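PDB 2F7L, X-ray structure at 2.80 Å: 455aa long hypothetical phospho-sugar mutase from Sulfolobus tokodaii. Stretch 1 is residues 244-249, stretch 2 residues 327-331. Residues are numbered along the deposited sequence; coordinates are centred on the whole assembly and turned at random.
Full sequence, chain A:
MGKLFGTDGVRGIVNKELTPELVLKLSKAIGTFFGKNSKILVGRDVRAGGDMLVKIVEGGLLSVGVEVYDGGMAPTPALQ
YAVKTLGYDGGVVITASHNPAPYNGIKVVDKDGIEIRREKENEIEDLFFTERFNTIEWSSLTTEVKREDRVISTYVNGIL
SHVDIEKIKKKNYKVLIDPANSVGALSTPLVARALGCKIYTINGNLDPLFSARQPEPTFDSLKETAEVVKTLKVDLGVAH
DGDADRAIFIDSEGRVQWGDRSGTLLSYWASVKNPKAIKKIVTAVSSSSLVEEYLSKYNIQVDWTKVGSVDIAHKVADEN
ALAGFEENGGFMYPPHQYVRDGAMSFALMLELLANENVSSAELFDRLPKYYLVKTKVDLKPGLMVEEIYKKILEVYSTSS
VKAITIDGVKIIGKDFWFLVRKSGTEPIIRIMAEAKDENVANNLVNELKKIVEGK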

ATOM      1  N   ALA A 244      -4.859   1.572  -6.387  1.00 36.17           N
ATOM      2  CA  ALA A 244      -5.226   2.564  -5.376  1.00 35.28           C
ATOM      3  C   ALA A 244      -5.211   2.198  -3.913  1.00 35.02           C
ATOM      4  O   ALA A 244      -6.047   2.674  -3.156  1.00 33.90           O
ATOM      5  CB  ALA A 244      -6.575   3.186  -5.725  1.00 34.77           C
ATOM      6  N   ASP A 245      -4.266   1.370  -3.492  1.00 35.78           N
ATOM      7  CA  ASP A 245      -4.210   1.057  -2.074  1.00 36.93           C
ATOM      8  C   ASP A 245      -3.227   2.041  -1.435  1.00 36.21           C
ATOM      9  O   ASP A 245      -2.980   2.033  -0.232  1.00 36.40           O
ATOM     10  CB  ASP A 245      -3.794  -0.404  -1.831  1.00 38.80           C
ATOM     11  CG  ASP A 245      -2.668  -0.846  -2.715  1.00 41.26           C
ATOM     12  OD1 ASP A 245      -1.954   0.047  -3.226  1.00 42.89           O
ATOM     13  OD2 ASP A 245      -2.493  -2.083  -2.889  1.00 42.35           O
ATOM     14  N   ARG A 246      -2.688   2.918  -2.265  1.00 35.67           N
ATOM     15  CA  ARG A 246      -1.753   3.926  -1.801  1.00 35.18           C
ATOM     16  C   ARG A 246      -2.277   5.330  -2.083  1.00 34.36           C
ATOM     17  O   ARG A 246      -3.049   5.544  -3.019  1.00 34.23           O
ATOM     18  CB  ARG A 246      -0.395   3.719  -2.476  1.00 35.73           C
ATOM     19  CG  ARG A 246       0.678   3.320  -1.518  1.00 35.67           C
ATOM     20  CD  ARG A 246       1.524   2.210  -2.050  1.00 36.96           C
ATOM     21  NE  ARG A 246       2.147   2.532  -3.319  1.00 38.46           N
ATOM     22  CZ  ARG A 246       3.346   2.082  -3.681  1.00 40.22           C
ATOM     23  NH1 ARG A 246       4.038   1.308  -2.855  1.00 39.30           N
ATOM     24  NH2 ARG A 246       3.842   2.374  -4.883  1.00 41.19           N
ATOM     25  N   ALA A 247      -1.859   6.283  -1.263  1.00 33.83           N
ATOM     26  CA  ALA A 247      -2.285   7.659  -1.436  1.00 34.21           C
ATOM     27  C   ALA A 247      -1.223   8.661  -0.974  1.00 34.74           C
ATOM     28  O   ALA A 247      -0.971   8.788   0.224  1.00 36.16           O
ATOM     29  CB  ALA A 247      -3.591   7.896  -0.668  1.00 32.38           C
ATOM     30  N   ILE A 248      -0.563   9.349  -1.899  1.00 34.30           N
ATOM     31  CA  ILE A 248       0.379  10.359  -1.455  1.00 35.14           C
ATOM     32  C   ILE A 248      -0.204  11.704  -1.885  1.00 35.15           C
ATOM     33  O   ILE A 248      -0.678  11.860  -3.013  1.00 34.52           O
ATOM     34  CB  ILE A 248       1.829  10.156  -1.997  1.00 36.15           C
ATOM     35  CG1 ILE A 248       1.819   9.977  -3.491  1.00 37.70           C
ATOM     36  CG2 ILE A 248       2.500   8.959  -1.311  1.00 34.40           C
ATOM     37  CD1 ILE A 248       3.197   9.781  -4.022  1.00 40.73           C
ATOM     38  N   PHE A 249      -0.208  12.653  -0.950  1.00 35.49           N
ATOM     39  CA  PHE A 249      -0.786  13.977  -1.169  1.00 36.20           C
ATOM     40  C   PHE A 249       0.130  15.081  -1.653  1.00 36.63           C
ATOM     41  O   PHE A 249       1.358  15.003  -1.545  1.00 36.18           O
ATOM     42  CB  PHE A 249      -1.483  14.460   0.110  1.00 35.87           C
ATOM     43  CG  PHE A 249      -2.573  13.536   0.597  1.00 35.53           C
ATOM     44  CD1 PHE A 249      -2.261  12.400   1.337  1.00 34.52           C
ATOM     45  CD2 PHE A 249      -3.914  13.804   0.308  1.00 35.31           C
ATOM     46  CE1 PHE A 249      -3.264  11.540   1.794  1.00 35.24           C
ATOM     47  CE2 PHE A 249      -4.934  12.944   0.759  1.00 36.26           C
ATOM     48  CZ  PHE A 249      -4.607  11.809   1.506  1.00 35.64           C
TER
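Stretch 2, residues 327-331: ENGGF

Stretch 2 packs its glycine pair directly on the backbone of stretch 1. The CA atoms of Arg246 and Gly330 lie 3.9 Å apart, and those of Ala247 and Gly329 4.7 Å; the register runs in reverse order, 246 with 330 and 247 with 329, but the chains cross obliquely. Asn328 approaches as loop, with phi/psi of -89/11°. Gly329 (101/-173°) and Gly330 (72/110°) have positive phi, at which a CB would be jammed against the preceding carbonyl oxygen, and Phe331 is in strand at -139/140°.

No hydrogen bond joins the stretches. Ala247 N and Gly330 N are 3.4 Å apart, but both are donors. One CA-H...O contact is present, Gly330 CA to Asp245 O at 3.3 Å, with 129° at the hydrogen; Asn328 O also lies over one face of the Arg246 guanidinium.

The remaining contacts are packing. Arg246 CG lies 3.1 Å from Asn328 O, 3.4 Å from Gly329 C and 3.5 Å from Gly330 N, while Arg246 CD comes within 3.3 Å of Asn328 OD1. Ile248 CG2 is 3.8 Å from both Asn328 O and Gly329 CA. An ideal CB on Gly329 would point toward stretch 1 and clash with Ala247 N at 3.0 Å; its absence permits the close approach. Together the stretches bury 254 Å², summed over both sides.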

ATOM      1  N   GLU A 327       5.651   4.542   4.498  1.00 40.78           N
ATOM      2  CA  GLU A 327       6.163   5.802   3.984  1.00 40.38           C
ATOM      3  C   GLU A 327       5.817   6.007   2.511  1.00 40.04           C
ATOM      4  O   GLU A 327       5.918   7.116   1.975  1.00 39.85           O
ATOM      5  CB  GLU A 327       7.677   5.866   4.207  1.00 40.81           C
ATOM      6  CG  GLU A 327       8.450   4.604   3.862  1.00 41.81           C
ATOM      7  CD  GLU A 327       8.614   4.392   2.368  1.00 43.44           C
ATOM      8  OE1 GLU A 327       8.962   5.372   1.676  1.00 44.02           O
ATOM      9  OE2 GLU A 327       8.408   3.247   1.885  1.00 44.26           O
ATOM     10  N   ASN A 328       5.375   4.930   1.874  1.00 39.70           N
ATOM     11  CA  ASN A 328       5.019   4.950   0.457  1.00 39.29           C
ATOM     12  C   ASN A 328       3.559   5.328   0.153  1.00 38.06           C
ATOM     13  O   ASN A 328       3.124   5.209  -0.985  1.00 37.94           O
ATOM     14  CB  ASN A 328       5.311   3.574  -0.169  1.00 40.10           C
ATOM     15  CG  ASN A 328       4.483   2.429   0.467  1.00 40.83           C
ATOM     16  OD1 ASN A 328       3.269   2.542   0.689  1.00 39.61           O
ATOM     17  ND2 ASN A 328       5.148   1.316   0.739  1.00 41.85           N
ATOM     18  N   GLY A 329       2.817   5.804   1.146  1.00 37.16           N
ATOM     19  CA  GLY A 329       1.415   6.131   0.933  1.00 36.61           C
ATOM     20  C   GLY A 329       0.742   4.920   1.535  1.00 36.46           C
ATOM     21  O   GLY A 329       1.424   4.083   2.123  1.00 37.12           O
ATOM     22  N   GLY A 330      -0.554   4.751   1.418  1.00 35.37           N
ATOM     23  CA  GLY A 330      -1.053   3.543   2.051  1.00 36.63           C
ATOM     24  C   GLY A 330      -1.018   3.691   3.564  1.00 36.33           C
ATOM     25  O   GLY A 330       0.021   3.728   4.220  1.00 35.43           O
ATOM     26  N   PHE A 331      -2.221   3.777   4.096  1.00 37.24           N
ATOM     27  CA  PHE A 331      -2.487   3.996   5.495  1.00 38.00           C
ATOM     28  C   PHE A 331      -3.659   3.065   5.867  1.00 38.22           C
ATOM     29  O   PHE A 331      -4.601   2.903   5.078  1.00 37.95           O
ATOM     30  CB  PHE A 331      -2.876   5.476   5.624  1.00 38.63           C
ATOM     31  CG  PHE A 331      -3.363   5.871   6.978  1.00 40.60           C
ATOM     32  CD1 PHE A 331      -2.463   6.221   7.982  1.00 40.95           C
ATOM     33  CD2 PHE A 331      -4.728   5.899   7.253  1.00 40.51           C
ATOM     34  CE1 PHE A 331      -2.919   6.595   9.233  1.00 42.24           C
ATOM     35  CE2 PHE A 331      -5.195   6.268   8.499  1.00 41.35           C
ATOM     36  CZ  PHE A 331      -4.294   6.619   9.497  1.00 41.75           C
TER